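Local coordinates for cellulase (Xanthomonas axonopodis pv. citri, PDB 5HOS), which probably hydrolyses internal beta-1,4-glucosidic bonds of cellulose, as an endo-beta-1,4-glucanase of glycoside hydrolase family 5, at residues 57-62 against 306-311; 141-146 against 180-185; 154-159 against 170-175. One frame throughout, in Å; residues are numbered along the deposited sequence.

Contact 1. Residues 57-62 against 306-311; sequences ADEYAY and AGAWWS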
ATOM      1  N   ALA A  57      -7.004 -14.655  12.247  1.00 24.96           N
ATOM      2  CA  ALA A  57      -7.078 -15.488  11.038  1.00 24.21           C
ATOM      3  C   ALA A  57      -8.422 -15.367  10.294  1.00 24.73           C
ATOM      4  O   ALA A  57      -8.450 -15.364   9.057  1.00 25.56           O
ATOM      5  CB  ALA A  57      -6.786 -16.948  11.379  1.00 24.61           C
ATOM      6  N   ASP A  58      -9.526 -15.256  11.035  1.00 24.50           N
ATOM      7  CA  ASP A  58     -10.853 -15.146  10.406  1.00 24.53           C
ATOM      8  C   ASP A  58     -11.133 -13.796   9.712  1.00 23.46           C
ATOM      9  O   ASP A  58     -12.083 -13.690   8.944  1.00 22.96           O
ATOM     10  CB  ASP A  58     -11.997 -15.544  11.369  1.00 27.40           C
ATOM     11  CG  ASP A  58     -12.190 -14.576  12.537  1.00 29.63           C
ATOM     12  OD1 ASP A  58     -11.486 -13.555  12.630  1.00 31.40           O
ATOM     13  OD2 ASP A  58     -13.068 -14.853  13.381  1.00 35.25           O
ATOM     14  N   GLU A  59     -10.305 -12.783   9.968  1.00 23.58           N
ATOM     15  CA  GLU A  59     -10.399 -11.518   9.233  1.00 23.11           C
ATOM     16  C   GLU A  59     -10.075 -11.738   7.749  1.00 20.99           C
ATOM     17  O   GLU A  59     -10.777 -11.232   6.869  1.00 21.84           O
ATOM     18  CB  GLU A  59      -9.512 -10.452   9.877  1.00 25.86           C
ATOM     19  CG  GLU A  59     -10.020 -10.042  11.264  1.00 27.74           C
ATOM     20  CD  GLU A  59      -9.176  -8.970  11.930  1.00 31.03           C
ATOM     21  OE1 GLU A  59      -8.929  -7.940  11.279  1.00 35.79           O
ATOM     22  OE2 GLU A  59      -8.762  -9.155  13.103  1.00 27.35           O
ATOM     23  N   TYR A  60      -9.079 -12.578   7.487  1.00 18.28           N
ATOM     24  CA  TYR A  60      -8.703 -12.923   6.115  1.00 18.83           C
ATOM     25  C   TYR A  60      -9.836 -13.700   5.447  1.00 19.36           C
ATOM     26  O   TYR A  60     -10.232 -13.381   4.330  1.00 21.17           O
ATOM     27  CB  TYR A  60      -7.396 -13.720   6.080  1.00 19.99           C
ATOM     28  CG  TYR A  60      -6.227 -12.995   6.717  1.00 19.01           C
ATOM     29  CD1 TYR A  60      -5.983 -13.087   8.085  1.00 19.56           C
ATOM     30  CD2 TYR A  60      -5.358 -12.218   5.953  1.00 19.52           C
ATOM     31  CE1 TYR A  60      -4.920 -12.427   8.671  1.00 18.67           C
ATOM     32  CE2 TYR A  60      -4.290 -11.557   6.531  1.00 18.07           C
ATOM     33  CZ  TYR A  60      -4.080 -11.654   7.895  1.00 18.22           C
ATOM     34  OH  TYR A  60      -3.020 -11.002   8.490  1.00 17.26           O
ATOM     35  N   ALA A  61     -10.369 -14.702   6.142  1.00 19.47           N
ATOM     36  CA  ALA A  61     -11.489 -15.493   5.621  1.00 22.05           C
ATOM     37  C   ALA A  61     -12.694 -14.611   5.249  1.00 20.76           C
ATOM     38  O   ALA A  61     -13.294 -14.811   4.205  1.00 20.79           O
ATOM     39  CB  ALA A  61     -11.896 -16.573   6.609  1.00 24.31           C
ATOM     40  N   TYR A  62     -13.011 -13.612   6.078  1.00 20.77           N
ATOM     41  CA  TYR A  62     -14.104 -12.692   5.767  1.00 21.65           C
ATOM     42  C   TYR A  62     -13.902 -11.989   4.420  1.00 21.70           C
ATOM     43  O   TYR A  62     -14.792 -11.994   3.564  1.00 21.19           O
ATOM     44  CB  TYR A  62     -14.304 -11.638   6.870  1.00 22.36           C
ATOM     45  CG  TYR A  62     -15.294 -10.572   6.444  1.00 24.05           C
ATOM     46  CD1 TYR A  62     -16.658 -10.847   6.378  1.00 26.47           C
ATOM     47  CD2 TYR A  62     -14.861  -9.303   6.045  1.00 24.13           C
ATOM     48  CE1 TYR A  62     -17.568  -9.887   5.955  1.00 27.16           C
ATOM     49  CE2 TYR A  62     -15.762  -8.336   5.623  1.00 24.79           C
ATOM     50  CZ  TYR A  62     -17.114  -8.628   5.581  1.00 26.30           C
ATOM     51  OH  TYR A  62     -18.004  -7.662   5.163  1.00 27.30           O
ATOM     52  N   ALA A 306      -9.757  -1.562   6.558  1.00 23.04           N
ATOM     53  CA  ALA A 306     -10.456  -2.312   7.584  1.00 23.40           C
ATOM     54  C   ALA A 306      -9.457  -2.591   8.717  1.00 25.55           C
ATOM     55  O   ALA A 306      -8.350  -2.047   8.731  1.00 23.17           O
ATOM     56  CB  ALA A 306     -11.035  -3.593   7.002  1.00 23.02           C
ATOM     57  N   GLY A 307      -9.846  -3.435   9.661  1.00 31.10           N
ATOM     58  CA  GLY A 307      -9.062  -3.674  10.868  1.00 31.63           C
ATOM     59  C   GLY A 307      -9.979  -3.505  12.058  1.00 32.85           C
ATOM     60  O   GLY A 307     -10.918  -2.701  12.022  1.00 33.57           O
ATOM     61  N   ALA A 308      -9.696  -4.257  13.113  1.00 31.58           N
ATOM     62  CA  ALA A 308     -10.615  -4.388  14.244  1.00 30.41           C
ATOM     63  C   ALA A 308     -10.719  -3.153  15.153  1.00 30.65           C
ATOM     64  O   ALA A 308     -11.685  -3.047  15.918  1.00 30.31           O
ATOM     65  CB  ALA A 308     -10.243  -5.618  15.072  1.00 33.36           C
ATOM     66  N   TRP A 309      -9.750  -2.235  15.084  1.00 34.15           N
ATOM     67  CA  TRP A 309      -9.686  -1.108  16.033  1.00 35.88           C
ATOM     68  C   TRP A 309     -10.093   0.267  15.487  1.00 35.43           C
ATOM     69  O   TRP A 309      -9.914   1.271  16.179  1.00 40.53           O
ATOM     70  CB  TRP A 309      -8.287  -1.044  16.677  1.00 35.81           C
ATOM     71  CG  TRP A 309      -7.993  -2.157  17.679  1.00 36.28           C
ATOM     72  CD1 TRP A 309      -8.842  -3.152  18.100  1.00 35.93           C
ATOM     73  CD2 TRP A 309      -6.773  -2.345  18.408  1.00 35.24           C
ATOM     74  NE1 TRP A 309      -8.213  -3.952  19.023  1.00 37.11           N
ATOM     75  CE2 TRP A 309      -6.946  -3.477  19.238  1.00 37.21           C
ATOM     76  CE3 TRP A 309      -5.549  -1.668  18.436  1.00 35.40           C
ATOM     77  CZ2 TRP A 309      -5.932  -3.953  20.082  1.00 37.88           C
ATOM     78  CZ3 TRP A 309      -4.540  -2.133  19.281  1.00 34.61           C
ATOM     79  CH2 TRP A 309      -4.741  -3.267  20.092  1.00 36.53           C
ATOM     80  N   TRP A 310     -10.666   0.327  14.282  1.00 33.17           N
ATOM     81  CA  TRP A 310     -11.182   1.598  13.757  1.00 33.22           C
ATOM     82  C   TRP A 310     -12.375   2.044  14.595  1.00 35.67           C
ATOM     83  O   TRP A 310     -13.175   1.217  15.036  1.00 36.97           O
ATOM     84  CB  TRP A 310     -11.619   1.498  12.282  1.00 34.30           C
ATOM     85  CG  TRP A 310     -10.493   1.461  11.295  1.00 30.91           C
ATOM     86  CD1 TRP A 310     -10.126   0.405  10.515  1.00 30.75           C
ATOM     87  CD2 TRP A 310      -9.600   2.536  10.962  1.00 31.77           C
ATOM     88  NE1 TRP A 310      -9.059   0.746   9.722  1.00 31.02           N
ATOM     89  CE2 TRP A 310      -8.713   2.048   9.976  1.00 30.50           C
ATOM     90  CE3 TRP A 310      -9.459   3.862  11.404  1.00 33.74           C
ATOM     91  CZ2 TRP A 310      -7.693   2.836   9.424  1.00 31.52           C
ATOM     92  CZ3 TRP A 310      -8.441   4.649  10.850  1.00 32.09           C
ATOM     93  CH2 TRP A 310      -7.574   4.129   9.871  1.00 31.20           C
ATOM     94  N   SER A 311     -12.489   3.353  14.796  1.00 40.79           N
ATOM     95  CA  SER A 311     -13.628   3.923  15.507  1.00 42.90           C
ATOM     96  C   SER A 311     -14.887   3.825  14.643  1.00 49.37           C
ATOM     97  O   SER A 311     -14.812   3.628  13.417  1.00 45.69           O
ATOM     98  CB  SER A 311     -13.351   5.376  15.899  1.00 45.65           C
ATOM     99  OG  SER A 311     -13.354   6.233  14.771  1.00 49.26           O
TER
HETATM  100  O   HOH W   1      -7.509  -6.307  12.845  1.00 29.17           O
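Glu59 reaches from helix 57-65 to the Gly307-Ala308 turn and makes the whole of this small contact, which buries 65 Å² in all. Its CB already points toward the loop, CG stands anti to the carbonyl carbon (chi1 -67°), and the chain runs on extended, carrying the carboxylate across a gap of 8.1 Å between Glu59 CA and Gly307 CA. The carboxylate is the firmly held part. It is buried, and OE2 takes both the backbone N-H of Ala56 and a salt bridge from Arg53, so the group is held by residues that precede it in the chain. OE1 faces the turn, 4.3 Å from Gly307 CA and 4.2 Å from Ala308 N, too far for a direct bond. One water fills the step: it donates to Glu59 OE1 at 2.7 Å and accepts from Ala308 N at 3.0 Å, so that the carboxylate, through the water, probably polarises the turn amide. The loop side is looser, with no direct approach closer than those of OE1. Ala308 is exposed, and its CB comes no nearer than 4.3 Å to Glu59 OE2, a light touch. Gly307 and Trp310 are the ends of a type I beta turn, which Gly307 begins with a positive phi of 129°. The turn is steadied from elsewhere too: Gln319 OE1 accepts from Gly307 N, and Trp310 NE1 gives a weak bond to Ala306 O. Helix 57-65 follows strand 29-34 and precedes strand 70-75 in the chain, while the turn leaves the end of the eighth strand, 298-306. The water bridge therefore links parts of the chain that follow the first and last strands, beside the seam where a (beta/alpha)8 barrel closes.

Contact 2. Residues 141-146 against 180-185; sequences RLAIAF and RKTGAT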
ATOM      1  N   ARG A 141      17.021  -7.953   4.286  1.00 17.17           N
ATOM      2  CA  ARG A 141      16.560  -8.900   5.306  1.00 18.70           C
ATOM      3  C   ARG A 141      15.129  -9.372   5.074  1.00 17.22           C
ATOM      4  O   ARG A 141      14.844 -10.542   5.250  1.00 16.43           O
ATOM      5  CB  ARG A 141      16.707  -8.296   6.704  1.00 18.40           C
ATOM      6  CG  ARG A 141      18.160  -8.064   7.103  1.00 20.30           C
ATOM      7  CD  ARG A 141      18.249  -7.383   8.453  1.00 21.81           C
ATOM      8  NE  ARG A 141      19.621  -7.048   8.858  1.00 22.86           N
ATOM      9  CZ  ARG A 141      20.489  -7.883   9.433  1.00 24.37           C
ATOM     10  NH1 ARG A 141      20.186  -9.156   9.682  1.00 25.88           N
ATOM     11  NH2 ARG A 141      21.695  -7.430   9.762  1.00 27.58           N
ATOM     12  N   LEU A 142      14.235  -8.464   4.678  1.00 16.52           N
ATOM     13  CA  LEU A 142      12.855  -8.865   4.364  1.00 16.73           C
ATOM     14  C   LEU A 142      12.818  -9.743   3.129  1.00 17.19           C
ATOM     15  O   LEU A 142      12.070 -10.717   3.094  1.00 17.80           O
ATOM     16  CB  LEU A 142      11.932  -7.670   4.157  1.00 16.90           C
ATOM     17  CG  LEU A 142      11.208  -7.140   5.393  1.00 18.45           C
ATOM     18  CD1 LEU A 142      10.521  -5.832   5.036  1.00 20.64           C
ATOM     19  CD2 LEU A 142      10.191  -8.142   5.922  1.00 18.27           C
ATOM     20  N   ALA A 143      13.614  -9.385   2.119  1.00 17.80           N
ATOM     21  CA  ALA A 143      13.664 -10.170   0.892  1.00 17.85           C
ATOM     22  C   ALA A 143      14.132 -11.592   1.179  1.00 18.78           C
ATOM     23  O   ALA A 143      13.567 -12.542   0.633  1.00 18.66           O
ATOM     24  CB  ALA A 143      14.555  -9.518  -0.144  1.00 20.11           C
ATOM     25  N   ILE A 144      15.145 -11.734   2.038  1.00 17.28           N
ATOM     26  CA  ILE A 144      15.645 -13.056   2.424  1.00 18.83           C
ATOM     27  C   ILE A 144      14.564 -13.839   3.178  1.00 17.59           C
ATOM     28  O   ILE A 144      14.335 -15.005   2.879  1.00 17.46           O
ATOM     29  CB  ILE A 144      16.968 -12.966   3.234  1.00 19.07           C
ATOM     30  CG1 ILE A 144      18.105 -12.489   2.313  1.00 19.43           C
ATOM     31  CG2 ILE A 144      17.334 -14.317   3.853  1.00 19.30           C
ATOM     32  CD1 ILE A 144      19.329 -11.950   3.029  1.00 20.55           C
ATOM     33  N   ALA A 145      13.910 -13.193   4.142  1.00 17.27           N
ATOM     34  CA  ALA A 145      12.898 -13.853   4.965  1.00 18.23           C
ATOM     35  C   ALA A 145      11.725 -14.406   4.159  1.00 16.53           C
ATOM     36  O   ALA A 145      11.199 -15.456   4.504  1.00 17.76           O
ATOM     37  CB  ALA A 145      12.382 -12.909   6.044  1.00 18.48           C
ATOM     38  N   PHE A 146      11.333 -13.700   3.095  1.00 14.89           N
ATOM     39  CA  PHE A 146      10.199 -14.089   2.254  1.00 16.03           C
ATOM     40  C   PHE A 146      10.595 -14.359   0.821  1.00 16.72           C
ATOM     41  O   PHE A 146       9.774 -14.189  -0.084  1.00 15.64           O
ATOM     42  CB  PHE A 146       9.118 -13.018   2.337  1.00 16.45           C
ATOM     43  CG  PHE A 146       8.544 -12.892   3.709  1.00 16.69           C
ATOM     44  CD1 PHE A 146       7.677 -13.870   4.196  1.00 17.26           C
ATOM     45  CD2 PHE A 146       8.903 -11.839   4.534  1.00 18.05           C
ATOM     46  CE1 PHE A 146       7.168 -13.787   5.476  1.00 17.90           C
ATOM     47  CE2 PHE A 146       8.387 -11.751   5.815  1.00 19.09           C
ATOM     48  CZ  PHE A 146       7.525 -12.725   6.281  1.00 19.00           C
ATOM     49  N   ARG A 180      16.744  -7.586  -5.458  1.00 17.22           N
ATOM     50  CA  ARG A 180      17.058  -8.501  -6.565  1.00 18.08           C
ATOM     51  C   ARG A 180      18.380  -9.216  -6.385  1.00 19.80           C
ATOM     52  O   ARG A 180      18.523 -10.373  -6.810  1.00 21.33           O
ATOM     53  CB  ARG A 180      17.003  -7.782  -7.927  1.00 18.51           C
ATOM     54  CG  ARG A 180      15.626  -7.263  -8.338  1.00 18.31           C
ATOM     55  CD  ARG A 180      14.483  -8.188  -7.941  1.00 19.63           C
ATOM     56  NE  ARG A 180      13.202  -7.741  -8.476  1.00 18.28           N
ATOM     57  CZ  ARG A 180      12.019  -8.181  -8.060  1.00 17.97           C
ATOM     58  NH1 ARG A 180      11.931  -9.109  -7.101  1.00 17.36           N
ATOM     59  NH2 ARG A 180      10.910  -7.685  -8.597  1.00 16.42           N
ATOM     60  N   LYS A 181      19.338  -8.566  -5.734  1.00 20.03           N
ATOM     61  CA  LYS A 181      20.619  -9.213  -5.475  1.00 21.79           C
ATOM     62  C   LYS A 181      20.464 -10.417  -4.516  1.00 21.46           C
ATOM     63  O   LYS A 181      21.272 -11.339  -4.574  1.00 23.07           O
ATOM     64  CB  LYS A 181      21.665  -8.206  -4.987  1.00 24.57           C
ATOM     65  CG  LYS A 181      23.092  -8.668  -5.223  1.00 28.73           C
ATOM     66  CD  LYS A 181      24.111  -7.552  -5.081  1.00 36.45           C
ATOM     67  CE  LYS A 181      25.481  -8.036  -5.538  1.00 40.23           C
ATOM     68  NZ  LYS A 181      26.556  -7.074  -5.176  1.00 44.65           N
ATOM     69  N   THR A 182      19.405 -10.443  -3.689  1.00 21.55           N
ATOM     70  CA  THR A 182      19.123 -11.623  -2.846  1.00 21.37           C
ATOM     71  C   THR A 182      18.618 -12.833  -3.632  1.00 20.14           C
ATOM     72  O   THR A 182      18.619 -13.940  -3.107  1.00 23.47           O
ATOM     73  CB  THR A 182      18.065 -11.375  -1.754  1.00 22.09           C
ATOM     74  OG1 THR A 182      16.768 -11.227  -2.355  1.00 20.94           O
ATOM     75  CG2 THR A 182      18.405 -10.164  -0.897  1.00 22.83           C
ATOM     76  N   GLY A 183      18.155 -12.613  -4.860  1.00 20.08           N
ATOM     77  CA  GLY A 183      17.543 -13.656  -5.685  1.00 22.26           C
ATOM     78  C   GLY A 183      16.027 -13.700  -5.582  1.00 19.41           C
ATOM     79  O   GLY A 183      15.376 -14.424  -6.315  1.00 18.30           O
ATOM     80  N   ALA A 184      15.454 -12.898  -4.689  1.00 17.04           N
ATOM     81  CA  ALA A 184      14.015 -12.856  -4.504  1.00 17.10           C
ATOM     82  C   ALA A 184      13.306 -12.365  -5.760  1.00 16.97           C
ATOM     83  O   ALA A 184      13.671 -11.326  -6.323  1.00 16.69           O
ATOM     84  CB  ALA A 184      13.675 -11.950  -3.335  1.00 16.59           C
ATOM     85  N   THR A 185      12.299 -13.124  -6.187  1.00 15.90           N
ATOM     86  CA  THR A 185      11.536 -12.838  -7.393  1.00 17.54           C
ATOM     87  C   THR A 185      10.175 -12.204  -7.143  1.00 16.75           C
ATOM     88  O   THR A 185       9.378 -12.071  -8.069  1.00 17.18           O
ATOM     89  CB  THR A 185      11.299 -14.134  -8.180  1.00 19.45           C
ATOM     90  OG1 THR A 185      10.619 -15.069  -7.332  1.00 18.74           O
ATOM     91  CG2 THR A 185      12.616 -14.719  -8.630  1.00 21.62           C
TER
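Thr182 meets Ala143 and Ile144 with both branches of its side chain. Its OG1 sits between the backbone N and the carbonyl carbon (chi1 71°), which brings the oxygen to 3.6 Å from Ala143 CB. CG2 packs on both Ala143 CB and Ile144 CG1, 4.0 Å from each, the isoleucine and threonine side chains crossing at a slant. In Ile144 it is CG1, anti to the carbonyl carbon (chi1 -69°), that does the touching. The same OG1 is gripped twice: it bonds to Ile179 O one turn back, and it accepts from Ala184 N at 3.2 Å, N-H...O 159°, forming an ST turn. This rotamer thus joins the last turn around Ile179-Thr182 to the chain at Ala184, past Gly183 with its positive phi. The turn delivers Ala184 CB to 4.1 Å from Ala143 CB, a small apolar pair. Arg180 NH1 also bonds within this segment, donating to Ala184 O at 2.9 Å from above the carbonyl plane; it donates to Asn186 O as well, while NE pairs with Asp219. The C-terminal ends of helices 132-145 and 165-181 are thereby packed side by side against the barrel wall, with Ala143 touching Phe154 of strand 152-155, Phe146 resting on that strand as well, and Phe146 and Ala145 reaching helix 90-105 on the other flank.

Contact 3. Residues 154-159 against 170-175; sequences FGLMNE and TAAQAS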
ATOM      1  N   PHE A 154       6.194  -6.987  -1.890  1.00 14.55           N
ATOM      2  CA  PHE A 154       7.039  -6.046  -1.166  1.00 14.83           C
ATOM      3  C   PHE A 154       6.606  -4.601  -1.409  1.00 14.49           C
ATOM      4  O   PHE A 154       6.845  -4.051  -2.472  1.00 15.12           O
ATOM      5  CB  PHE A 154       8.507  -6.256  -1.566  1.00 16.04           C
ATOM      6  CG  PHE A 154       9.071  -7.626  -1.224  1.00 15.88           C
ATOM      7  CD1 PHE A 154       8.522  -8.431  -0.233  1.00 16.28           C
ATOM      8  CD2 PHE A 154      10.204  -8.088  -1.888  1.00 13.15           C
ATOM      9  CE1 PHE A 154       9.079  -9.658   0.087  1.00 16.48           C
ATOM     10  CE2 PHE A 154      10.759  -9.318  -1.582  1.00 15.64           C
ATOM     11  CZ  PHE A 154      10.195 -10.109  -0.602  1.00 16.42           C
ATOM     12  N   GLY A 155       5.954  -4.002  -0.414  1.00 14.34           N
ATOM     13  CA  GLY A 155       5.570  -2.581  -0.450  1.00 15.19           C
ATOM     14  C   GLY A 155       6.689  -1.734   0.126  1.00 14.96           C
ATOM     15  O   GLY A 155       6.742  -1.514   1.335  1.00 14.76           O
ATOM     16  N   LEU A 156       7.576  -1.247  -0.739  1.00 15.27           N
ATOM     17  CA  LEU A 156       8.828  -0.588  -0.309  1.00 13.94           C
ATOM     18  C   LEU A 156       8.663   0.455   0.797  1.00 13.74           C
ATOM     19  O   LEU A 156       9.410   0.448   1.772  1.00 14.70           O
ATOM     20  CB  LEU A 156       9.533   0.071  -1.488  1.00 13.60           C
ATOM     21  CG  LEU A 156      10.088  -0.820  -2.601  1.00 14.95           C
ATOM     22  CD1 LEU A 156      10.780   0.086  -3.609  1.00 17.05           C
ATOM     23  CD2 LEU A 156      11.042  -1.863  -2.048  1.00 17.80           C
ATOM     24  N   MET A 157       7.705   1.355   0.635  1.00 13.83           N
ATOM     25  CA  MET A 157       7.535   2.444   1.601  1.00 14.03           C
ATOM     26  C   MET A 157       6.196   3.123   1.447  1.00 14.44           C
ATOM     27  O   MET A 157       5.837   3.509   0.353  1.00 15.36           O
ATOM     28  CB  MET A 157       8.628   3.507   1.393  1.00 13.83           C
ATOM     29  CG  MET A 157       8.600   4.670   2.393  1.00 14.67           C
ATOM     30  SD  MET A 157       8.705   4.115   4.102  1.00 15.96           S
ATOM     31  CE  MET A 157      10.231   3.185   4.092  1.00 16.74           C
ATOM     32  N   ASN A 158       5.498   3.352   2.553  1.00 14.46           N
ATOM     33  CA  ASN A 158       4.276   4.132   2.485  1.00 14.95           C
ATOM     34  C   ASN A 158       4.567   5.632   2.388  1.00 15.48           C
ATOM     35  O   ASN A 158       5.234   6.178   3.262  1.00 16.89           O
ATOM     36  CB  ASN A 158       3.421   3.920   3.722  1.00 14.97           C
ATOM     37  CG  ASN A 158       2.061   4.545   3.583  1.00 15.12           C
ATOM     38  OD1 ASN A 158       1.297   4.166   2.708  1.00 14.73           O
ATOM     39  ND2 ASN A 158       1.741   5.504   4.452  1.00 14.07           N
ATOM     40  N   GLU A 159       4.040   6.272   1.349  1.00 15.23           N
ATOM     41  CA  GLU A 159       3.976   7.736   1.226  1.00 15.41           C
ATOM     42  C   GLU A 159       5.231   8.522   1.649  1.00 15.21           C
ATOM     43  O   GLU A 159       5.176   9.316   2.593  1.00 16.06           O
ATOM     44  CB  GLU A 159       2.737   8.259   1.977  1.00 15.94           C
ATOM     45  CG  GLU A 159       1.431   7.700   1.412  1.00 17.16           C
ATOM     46  CD  GLU A 159       0.171   8.389   1.920  1.00 18.29           C
ATOM     47  OE1 GLU A 159       0.270   9.323   2.734  1.00 19.67           O
ATOM     48  OE2 GLU A 159      -0.939   7.983   1.491  1.00 17.95           O
ATOM     49  N   THR A 170      16.169   7.580  -6.298  1.00 17.88           N
ATOM     50  CA  THR A 170      17.501   6.997  -6.088  1.00 19.58           C
ATOM     51  C   THR A 170      17.510   5.985  -4.935  1.00 18.38           C
ATOM     52  O   THR A 170      18.055   4.896  -5.082  1.00 19.67           O
ATOM     53  CB  THR A 170      18.542   8.106  -5.848  1.00 21.94           C
ATOM     54  OG1 THR A 170      18.550   8.964  -6.989  1.00 21.33           O
ATOM     55  CG2 THR A 170      19.950   7.528  -5.621  1.00 23.84           C
ATOM     56  N   ALA A 171      16.878   6.347  -3.809  1.00 17.48           N
ATOM     57  CA  ALA A 171      16.720   5.435  -2.683  1.00 16.73           C
ATOM     58  C   ALA A 171      15.891   4.195  -3.061  1.00 17.17           C
ATOM     59  O   ALA A 171      16.277   3.068  -2.743  1.00 18.07           O
ATOM     60  CB  ALA A 171      16.074   6.159  -1.505  1.00 16.49           C
ATOM     61  N   ALA A 172      14.762   4.409  -3.736  1.00 17.08           N
ATOM     62  CA  ALA A 172      13.899   3.305  -4.163  1.00 15.57           C
ATOM     63  C   ALA A 172      14.670   2.358  -5.071  1.00 14.67           C
ATOM     64  O   ALA A 172      14.611   1.144  -4.907  1.00 17.26           O
ATOM     65  CB  ALA A 172      12.661   3.826  -4.875  1.00 16.98           C
ATOM     66  N   GLN A 173      15.408   2.932  -6.008  1.00 12.57           N
ATOM     67  CA  GLN A 173      16.208   2.115  -6.937  1.00 16.08           C
ATOM     68  C   GLN A 173      17.234   1.268  -6.200  1.00 15.91           C
ATOM     69  O   GLN A 173      17.438   0.098  -6.536  1.00 15.94           O
ATOM     70  CB  GLN A 173      16.914   3.004  -7.957  1.00 16.31           C
ATOM     71  CG  GLN A 173      17.622   2.243  -9.067  1.00 17.36           C
ATOM     72  CD  GLN A 173      16.646   1.467  -9.911  1.00 18.31           C
ATOM     73  OE1 GLN A 173      15.933   2.044 -10.725  1.00 19.18           O
ATOM     74  NE2 GLN A 173      16.589   0.152  -9.711  1.00 20.15           N
ATOM     75  N   ALA A 174      17.876   1.851  -5.194  1.00 17.08           N
ATOM     76  CA  ALA A 174      18.872   1.125  -4.417  1.00 19.17           C
ATOM     77  C   ALA A 174      18.241  -0.065  -3.688  1.00 19.34           C
ATOM     78  O   ALA A 174      18.813  -1.150  -3.673  1.00 19.55           O
ATOM     79  CB  ALA A 174      19.559   2.054  -3.437  1.00 20.27           C
ATOM     80  N   SER A 175      17.056   0.133  -3.104  1.00 19.54           N
ATOM     81  CA  SER A 175      16.381  -0.960  -2.402  1.00 19.91           C
ATOM     82  C   SER A 175      15.888  -2.043  -3.378  1.00 18.34           C
ATOM     83  O   SER A 175      15.969  -3.230  -3.065  1.00 17.74           O
ATOM     84  CB  SER A 175      15.239  -0.437  -1.517  1.00 20.90           C
ATOM     85  OG  SER A 175      14.185   0.088  -2.304  1.00 22.50           O
TER
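Leu156 buries the most surface here, and it does so by resting its branched end on Ser175 and Ala172 of helix 165-181. With CG anti to the carbonyl carbon (chi1 -66°), the isobutyl group stretches from the chain just past strand 152-155 toward the helix, and its two methyls sit about the serine hydroxyl: CD1 lies 3.6 Å and CD2 3.7 Å from Ser175 OG. Ser175 is second in buried area. Its torsion holds OG between the backbone N and the carbonyl carbon (chi1 68°), from where it donates to Ala172 O, one turn earlier, at 2.8 Å; the donor is tilted 26° from the carbonyl plane. Ala172, the third participant, takes part more loosely through its carbonyl O, 4.2 Å from Leu156 CD1, and its CB, 4.4 Å from the same methyl. CD1 is thus the atom shared by both helix residues, while CD2, within the two segments, reaches only Ser175. Further cover for Leu156 comes from Ile176 and Ile179 of the same helix and from Ile188 and Val190 of the next strand, which makes this the interior of the beta-alpha-beta unit 152-155, 165-181, 188-191. On its backbone side, Leu156 O accepts from Trp139 NE1. The chain then runs on to Asn158 and Glu159, an Asn-Glu pair at the end of the fourth strand like the one that in family 5 relatives includes the acid/base glutamate. Across the interface the chemistry is thus purely van der Waals. The two polar atoms that Leu156 meets, Ser175 OG and Ala172 O, bond to each other within the helix, so the hydroxyl can serve as a packing surface.

Overall arrangement
Contacts 2 and 3 are neighbours, their centres 14 Å apart: both use helix 165-181, and they join through Phe154, whose CZ lies 3.8 Å from Ala143 CA and whose CE1 lies 4.0 Å from Phe146 CB. Together they pack helices 132-145 and 165-181 beside strand 152-155, contact 3 falling along the chain within the span that contact 2 encloses. Contact 1 lies about 27 Å (centre to centre) from contact 3, on the opposite side of the chain's centre, and 29 Å from contact 2; it encloses both in sequence. The first segment of contact 3 ends at Glu159, probably the acid/base of this family 5 enzyme, which is hydrogen-bonded to His229.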